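Local coordinates for vivid PAS protein VVD (Neurospora crassa, PDB 3D72), which senses blue light as a fungal LOV-type photoreceptor through a bound flavin (FAD), and on light activation forms a rapidly exchanging dimer, at residues Val32-Lys44 and Thr137-Glu149. The protein carries 1 engineered substitution. Sequence-based numbering, arbitrary orientation.
Engineered in segment 32-44: V36 (natural residue Cys). With FAD (flavin-adenine dinucleotide), chain C.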
loop_
_atom_site.group_PDB
_atom_site.type_symbol
_atom_site.label_atom_id
_atom_site.label_comp_id
_atom_site.label_asym_id
_atom_site.label_seq_id
_atom_site.Cartn_x
_atom_site.Cartn_y
_atom_site.Cartn_z
ATOM N N VAL A 32 -4.454 -3.029 5.349
ATOM C CA VAL A 32 -3.455 -4.060 5.598
ATOM C C VAL A 32 -2.090 -3.501 5.244
ATOM O O VAL A 32 -1.988 -2.592 4.422
ATOM C CB VAL A 32 -3.702 -5.325 4.738
ATOM C CG1 VAL A 32 -4.846 -6.149 5.324
ATOM C CG2 VAL A 32 -4.014 -4.928 3.304
ATOM N N ASP A 33 -1.051 -4.016 5.891
ATOM C CA ASP A 33 0.305 -3.581 5.593
ATOM C C ASP A 33 1.240 -4.764 5.749
ATOM O O ASP A 33 0.803 -5.866 6.083
ATOM C CB ASP A 33 0.757 -2.397 6.473
ATOM C CG ASP A 33 0.728 -2.707 7.957
ATOM O OD1 ASP A 33 0.797 -3.894 8.334
ATOM O OD2 ASP A 33 0.657 -1.747 8.754
ATOM N N THR A 34 2.521 -4.538 5.496
ATOM C CA THR A 34 3.508 -5.602 5.566
ATOM C C THR A 34 3.777 -6.147 6.959
ATOM O O THR A 34 4.557 -7.094 7.105
ATOM C CB THR A 34 4.849 -5.146 4.966
ATOM O OG1 THR A 34 5.379 -4.074 5.754
ATOM C CG2 THR A 34 4.658 -4.680 3.530
ATOM N N SER A 35 3.134 -5.568 7.974
ATOM C CA SER A 35 3.322 -5.995 9.362
ATOM C C SER A 35 2.425 -7.170 9.758
ATOM O O SER A 35 2.681 -7.840 10.756
ATOM C CB SER A 35 3.056 -4.834 10.328
ATOM O OG SER A 35 1.688 -4.743 10.691
ATOM N N VAL A 36 1.376 -7.413 8.978
ATOM C CA VAL A 36 0.445 -8.495 9.264
ATOM C C VAL A 36 0.992 -9.830 8.789
ATOM O O VAL A 36 2.005 -9.875 8.097
ATOM C CB VAL A 36 -0.911 -8.261 8.559
ATOM C CG1 VAL A 36 -1.429 -6.875 8.891
ATOM C CG2 VAL A 36 -0.762 -8.425 7.053
ATOM N N ALA A 37 0.333 -10.915 9.179
ATOM C CA ALA A 37 0.761 -12.240 8.733
ATOM C C ALA A 37 0.266 -12.408 7.300
ATOM O O ALA A 37 -0.933 -12.371 7.031
ATOM C CB ALA A 37 0.171 -13.328 9.628
ATOM N N LEU A 38 1.189 -12.574 6.366
ATOM C CA LEU A 38 0.785 -12.731 4.978
ATOM C C LEU A 38 1.790 -13.556 4.223
ATOM O O LEU A 38 2.927 -13.706 4.654
ATOM C CB LEU A 38 0.644 -11.369 4.286
ATOM C CG LEU A 38 1.874 -10.484 4.063
ATOM C CD1 LEU A 38 2.679 -10.982 2.860
ATOM C CD2 LEU A 38 1.421 -9.043 3.812
ATOM N N ILE A 39 1.339 -14.111 3.110
ATOM C CA ILE A 39 2.223 -14.874 2.235
ATOM C C ILE A 39 1.821 -14.611 0.793
ATOM O O ILE A 39 0.692 -14.222 0.507
ATOM C CB ILE A 39 2.191 -16.398 2.517
ATOM C CG1 ILE A 39 0.809 -16.981 2.231
ATOM C CG2 ILE A 39 2.586 -16.658 3.958
ATOM C CD1 ILE A 39 0.788 -18.505 2.309
ATOM N N LEU A 40 2.764 -14.789 -0.121
ATOM C CA LEU A 40 2.490 -14.596 -1.535
ATOM C C LEU A 40 2.839 -15.919 -2.205
ATOM O O LEU A 40 3.907 -16.481 -1.936
ATOM C CB LEU A 40 3.376 -13.491 -2.122
ATOM C CG LEU A 40 2.987 -13.081 -3.549
ATOM C CD1 LEU A 40 1.774 -12.144 -3.508
ATOM C CD2 LEU A 40 4.162 -12.375 -4.214
ATOM N N CYS A 41 1.928 -16.423 -3.033
ATOM C CA CYS A 41 2.137 -17.675 -3.752
ATOM C C CYS A 41 2.135 -17.415 -5.246
ATOM O O CYS A 41 1.425 -16.527 -5.733
ATOM C CB CYS A 41 1.056 -18.694 -3.397
ATOM S SG CYS A 41 1.066 -19.162 -1.647
ATOM N N ASP A 42 2.927 -18.196 -5.975
ATOM C CA ASP A 42 3.035 -18.032 -7.422
ATOM C C ASP A 42 2.048 -18.949 -8.148
ATOM O O ASP A 42 2.208 -20.164 -8.170
ATOM C CB ASP A 42 4.461 -18.353 -7.864
ATOM C CG ASP A 42 4.767 -17.840 -9.253
ATOM O OD1 ASP A 42 3.835 -17.764 -10.069
ATOM O OD2 ASP A 42 5.944 -17.528 -9.535
ATOM N N LEU A 43 1.022 -18.357 -8.747
ATOM C CA LEU A 43 0.017 -19.129 -9.457
ATOM C C LEU A 43 0.552 -19.818 -10.698
ATOM O O LEU A 43 -0.045 -20.785 -11.177
ATOM C CB LEU A 43 -1.150 -18.227 -9.864
ATOM C CG LEU A 43 -1.949 -17.600 -8.720
ATOM C CD1 LEU A 43 -2.932 -16.580 -9.274
ATOM C CD2 LEU A 43 -2.671 -18.690 -7.952
ATOM N N LYS A 44 1.676 -19.324 -11.207
ATOM C CA LYS A 44 2.272 -19.862 -12.421
ATOM C C LYS A 44 3.418 -20.843 -12.255
ATOM O O LYS A 44 4.114 -21.158 -13.227
ATOM C CB LYS A 44 2.688 -18.708 -13.332
ATOM C CG LYS A 44 1.592 -18.264 -14.296
ATOM C CD LYS A 44 0.229 -18.179 -13.630
ATOM C CE LYS A 44 -0.861 -17.874 -14.649
ATOM N NZ LYS A 44 -2.205 -17.796 -14.014
ATOM N N THR A 137 2.353 -7.445 -15.881
ATOM C CA THR A 137 1.701 -7.757 -17.146
ATOM C C THR A 137 0.228 -7.367 -17.095
ATOM O O THR A 137 -0.426 -7.271 -18.130
ATOM C CB THR A 137 1.778 -9.258 -17.492
ATOM O OG1 THR A 137 0.937 -10.003 -16.601
ATOM C CG2 THR A 137 3.215 -9.763 -17.371
ATOM N N GLY A 138 -0.284 -7.136 -15.891
ATOM C CA GLY A 138 -1.684 -6.775 -15.742
ATOM C C GLY A 138 -2.574 -7.994 -15.581
ATOM O O GLY A 138 -3.785 -7.876 -15.392
ATOM N N GLU A 139 -1.987 -9.182 -15.665
ATOM C CA GLU A 139 -2.769 -10.399 -15.498
ATOM C C GLU A 139 -2.501 -11.013 -14.126
ATOM O O GLU A 139 -1.473 -10.744 -13.513
ATOM C CB GLU A 139 -2.435 -11.392 -16.614
ATOM C CG GLU A 139 -2.945 -10.935 -17.977
ATOM C CD GLU A 139 -2.699 -11.946 -19.080
ATOM O OE1 GLU A 139 -3.363 -11.846 -20.133
ATOM O OE2 GLU A 139 -1.840 -12.836 -18.904
ATOM N N TYR A 140 -3.433 -11.822 -13.632
ATOM C CA TYR A 140 -3.251 -12.451 -12.325
ATOM C C TYR A 140 -2.078 -13.420 -12.362
ATOM O O TYR A 140 -2.061 -14.359 -13.165
ATOM C CB TYR A 140 -4.528 -13.177 -11.903
ATOM C CG TYR A 140 -5.638 -12.234 -11.490
ATOM C CD1 TYR A 140 -5.436 -11.292 -10.483
ATOM C CD2 TYR A 140 -6.893 -12.295 -12.090
ATOM C CE1 TYR A 140 -6.455 -10.433 -10.080
ATOM C CE2 TYR A 140 -7.920 -11.437 -11.698
ATOM C CZ TYR A 140 -7.692 -10.511 -10.692
ATOM O OH TYR A 140 -8.693 -9.653 -10.301
ATOM N N ARG A 141 -1.099 -13.193 -11.487
ATOM C CA ARG A 141 0.106 -14.025 -11.433
ATOM C C ARG A 141 0.332 -14.619 -10.042
ATOM O O ARG A 141 0.827 -15.741 -9.896
ATOM C CB ARG A 141 1.321 -13.177 -11.842
ATOM C CG ARG A 141 2.703 -13.805 -11.587
ATOM C CD ARG A 141 2.894 -15.073 -12.391
ATOM N NE ARG A 141 4.134 -15.766 -12.038
ATOM C CZ ARG A 141 5.331 -15.518 -12.567
ATOM N NH1 ARG A 141 6.386 -16.210 -12.157
ATOM N NH2 ARG A 141 5.481 -14.595 -13.510
ATOM N N TYR A 142 -0.046 -13.863 -9.018
ATOM C CA TYR A 142 0.146 -14.319 -7.649
ATOM C C TYR A 142 -1.146 -14.305 -6.862
ATOM O O TYR A 142 -2.167 -13.813 -7.320
ATOM C CB TYR A 142 1.124 -13.401 -6.913
ATOM C CG TYR A 142 2.465 -13.269 -7.572
ATOM C CD1 TYR A 142 2.810 -12.121 -8.280
ATOM C CD2 TYR A 142 3.385 -14.303 -7.500
ATOM C CE1 TYR A 142 4.053 -12.011 -8.908
ATOM C CE2 TYR A 142 4.626 -14.206 -8.125
ATOM C CZ TYR A 142 4.948 -13.064 -8.823
ATOM O OH TYR A 142 6.160 -12.992 -9.463
ATOM N N SER A 143 -1.078 -14.852 -5.661
ATOM C CA SER A 143 -2.215 -14.826 -4.755
ATOM C C SER A 143 -1.625 -14.389 -3.427
ATOM O O SER A 143 -0.592 -14.921 -3.004
ATOM C CB SER A 143 -2.852 -16.206 -4.594
ATOM O OG SER A 143 -3.933 -16.131 -3.667
ATOM N N MET A 144 -2.247 -13.403 -2.782
ATOM C CA MET A 144 -1.766 -12.953 -1.485
ATOM C C MET A 144 -2.713 -13.495 -0.426
ATOM O O MET A 144 -3.937 -13.329 -0.525
ATOM C CB MET A 144 -1.712 -11.423 -1.383
ATOM C CG MET A 144 -1.135 -10.931 -0.035
ATOM S SD MET A 144 -0.584 -9.192 0.035
ATOM C CE MET A 144 0.835 -9.252 -1.142
ATOM N N GLY A 145 -2.141 -14.172 0.560
ATOM C CA GLY A 145 -2.938 -14.727 1.637
ATOM C C GLY A 145 -2.677 -14.006 2.941
ATOM O O GLY A 145 -1.553 -13.627 3.240
ATOM N N PHE A 146 -3.743 -13.815 3.714
ATOM C CA PHE A 146 -3.689 -13.153 5.008
ATOM C C PHE A 146 -4.159 -14.179 6.029
ATOM O O PHE A 146 -5.202 -14.802 5.834
ATOM C CB PHE A 146 -4.630 -11.947 4.998
ATOM C CG PHE A 146 -4.259 -10.909 3.979
ATOM C CD1 PHE A 146 -3.375 -9.887 4.304
ATOM C CD2 PHE A 146 -4.773 -10.967 2.689
ATOM C CE1 PHE A 146 -3.008 -8.930 3.354
ATOM C CE2 PHE A 146 -4.413 -10.013 1.728
ATOM C CZ PHE A 146 -3.530 -8.995 2.065
ATOM N N GLN A 147 -3.381 -14.375 7.086
ATOM C CA GLN A 147 -3.729 -15.346 8.127
ATOM C C GLN A 147 -4.024 -14.671 9.451
ATOM O O GLN A 147 -3.461 -13.629 9.772
ATOM C CB GLN A 147 -2.597 -16.351 8.342
ATOM C CG GLN A 147 -2.289 -17.252 7.162
ATOM C CD GLN A 147 -1.551 -16.546 6.051
ATOM O OE1 GLN A 147 -0.848 -15.569 6.289
ATOM N NE2 GLN A 147 -1.696 -17.050 4.830
ATOM N N CYS A 148 -4.892 -15.296 10.234
ATOM C CA CYS A 148 -5.281 -14.757 11.527
ATOM C C CYS A 148 -5.597 -15.908 12.460
ATOM O O CYS A 148 -6.445 -16.745 12.160
ATOM C CB CYS A 148 -6.509 -13.854 11.371
ATOM S SG CYS A 148 -7.236 -13.244 12.923
ATOM N N GLU A 149 -4.899 -15.953 13.585
ATOM C CA GLU A 149 -5.129 -17.005 14.555
ATOM C C GLU A 149 -6.389 -16.642 15.336
ATOM O O GLU A 149 -6.425 -15.536 15.923
ATOM C CB GLU A 149 -3.929 -17.121 15.492
ATOM C CG GLU A 149 -3.757 -18.500 16.077
ATOM C CD GLU A 149 -2.663 -18.559 17.115
ATOM O OE1 GLU A 149 -1.595 -17.953 16.891
ATOM O OE2 GLU A 149 -2.875 -19.225 18.152
ATOM O OXT GLU A 149 -7.332 -17.463 15.346
HETATM P PA FAD C . -6.852 -30.756 -2.856
HETATM O O1A FAD C . -5.554 -31.316 -2.387
HETATM O O2A FAD C . -7.295 -31.103 -4.226
HETATM O O5B FAD C . -7.966 -31.159 -1.800
HETATM C C5B FAD C . -9.359 -30.813 -1.936
HETATM C C4B FAD C . -10.133 -31.601 -0.884
HETATM O O4B FAD C . -11.526 -31.298 -1.076
HETATM C C3B FAD C . -9.975 -33.134 -0.960
HETATM O O3B FAD C . -9.574 -33.739 0.243
HETATM C C2B FAD C . -11.319 -33.653 -1.460
HETATM O O2B FAD C . -11.790 -34.862 -0.924
HETATM C C1B FAD C . -12.298 -32.491 -1.268
HETATM N N9A FAD C . -13.154 -32.236 -2.411
HETATM C C8A FAD C . -12.781 -31.902 -3.683
HETATM N N7A FAD C . -13.782 -31.744 -4.517
HETATM C C5A FAD C . -14.896 -32.020 -3.743
HETATM C C6A FAD C . -16.302 -32.018 -4.054
HETATM N N6A FAD C . -16.751 -31.741 -5.282
HETATM N N1A FAD C . -17.181 -32.330 -3.059
HETATM C C2A FAD C . -16.690 -32.611 -1.821
HETATM N N3A FAD C . -15.401 -32.634 -1.412
HETATM C C4A FAD C . -14.535 -32.322 -2.471
HETATM N N1 FAD C . -4.159 -23.352 3.436
HETATM C C2 FAD C . -4.049 -23.476 4.784
HETATM O O2 FAD C . -4.443 -24.487 5.393
HETATM N N3 FAD C . -3.491 -22.427 5.530
HETATM C C4 FAD C . -2.999 -21.236 4.994
HETATM O O4 FAD C . -2.529 -20.356 5.752
HETATM C C4X FAD C . -3.128 -21.109 3.595
HETATM N N5 FAD C . -2.644 -19.943 2.974
HETATM C C5X FAD C . -2.772 -19.845 1.599
HETATM C C6 FAD C . -2.287 -18.669 0.949
HETATM C C7 FAD C . -2.349 -18.520 -0.416
HETATM C C7M FAD C . -1.820 -17.207 -1.010
HETATM C C8 FAD C . -2.856 -19.564 -1.229
HETATM C C8M FAD C . -2.929 -19.473 -2.740
HETATM C C9 FAD C . -3.358 -20.757 -0.594
HETATM C C9A FAD C . -3.318 -20.924 0.801
HETATM N N10 FAD C . -3.820 -22.107 1.481
HETATM C C10 FAD C . -3.677 -22.205 2.847
HETATM C "C1'" FAD C . -4.471 -23.232 0.754
HETATM C "C2'" FAD C . -3.654 -24.344 0.142
HETATM O "O2'" FAD C . -2.449 -23.786 -0.393
HETATM C "C3'" FAD C . -4.544 -25.041 -0.914
HETATM O "O3'" FAD C . -4.901 -24.084 -1.911
HETATM C "C4'" FAD C . -5.856 -25.637 -0.303
HETATM O "O4'" FAD C . -5.520 -26.678 0.595
HETATM C "C5'" FAD C . -6.827 -26.169 -1.369
HETATM O "O5'" FAD C . -6.127 -26.698 -2.507
HETATM P P FAD C . -5.525 -28.166 -2.543
HETATM O O1P FAD C . -4.587 -28.185 -3.668
HETATM O O2P FAD C . -4.964 -28.532 -1.219
HETATM O O3P FAD C . -6.735 -29.169 -2.865
HETATM O O HOH W 1 -3.020 -11.194 8.442
HETATM O O HOH W 2 7.842 -15.765 -8.752
HETATM O O HOH W 3 -4.355 -16.384 -13.678
#
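D42 OD1 accepts two bonds at once: R141 NE, 2.8 Å away and almost straight at 175°, and K44 N, which arrives from the opposite face of the carboxylate plane and closes an Asx turn. The second oxygen, D42 OD2, offers its syn lone pair to R141 NH1 at 3.0 Å, so the guanidinium grips the carboxylate side-on, the two planes 34° apart. With CG anti to the backbone N (chi1 169°) and a bend at chi2, the R141 chain runs over one face of the Y142 ring, where its CG lies 3.5 Å above the plane. On the opposite face sits L40 CD2, a CH-pi contact 4.1 Å from the ring centroid, and the ring is thus sandwiched. An asparagine in place of D42 would probably leave the R141 guanidinium without its countercharge and weaken the two-pronged grip that holds it beside Y142. Between the strands, I39 pairs with G145 and C41 with S143 through reciprocal backbone bonds, while L43 N reaches R141 O; Q147 N to A37 O carries the pairing on past I39. I39, C41 and S143 turn their side chains to the flavin: I39 CD1 comes within 3.4 Å of FAD C6, C41 SG within 3.5 Å of FAD C7M, and a CB at G145 would run into the isoalloxazine. L38, L40, M144 and F146 occupy the other face, where V32 CG1 and the engineered V36 touch the F146 ring, V36 at its edge. Strands 38-42 and 140-146 are antiparallel neighbours in the middle of the five-stranded PAS sheet, flanked by strands 50-53 and 123-134; helix 12-21 packs on M144, and helix 55-61 meets A37, I39 and Q147.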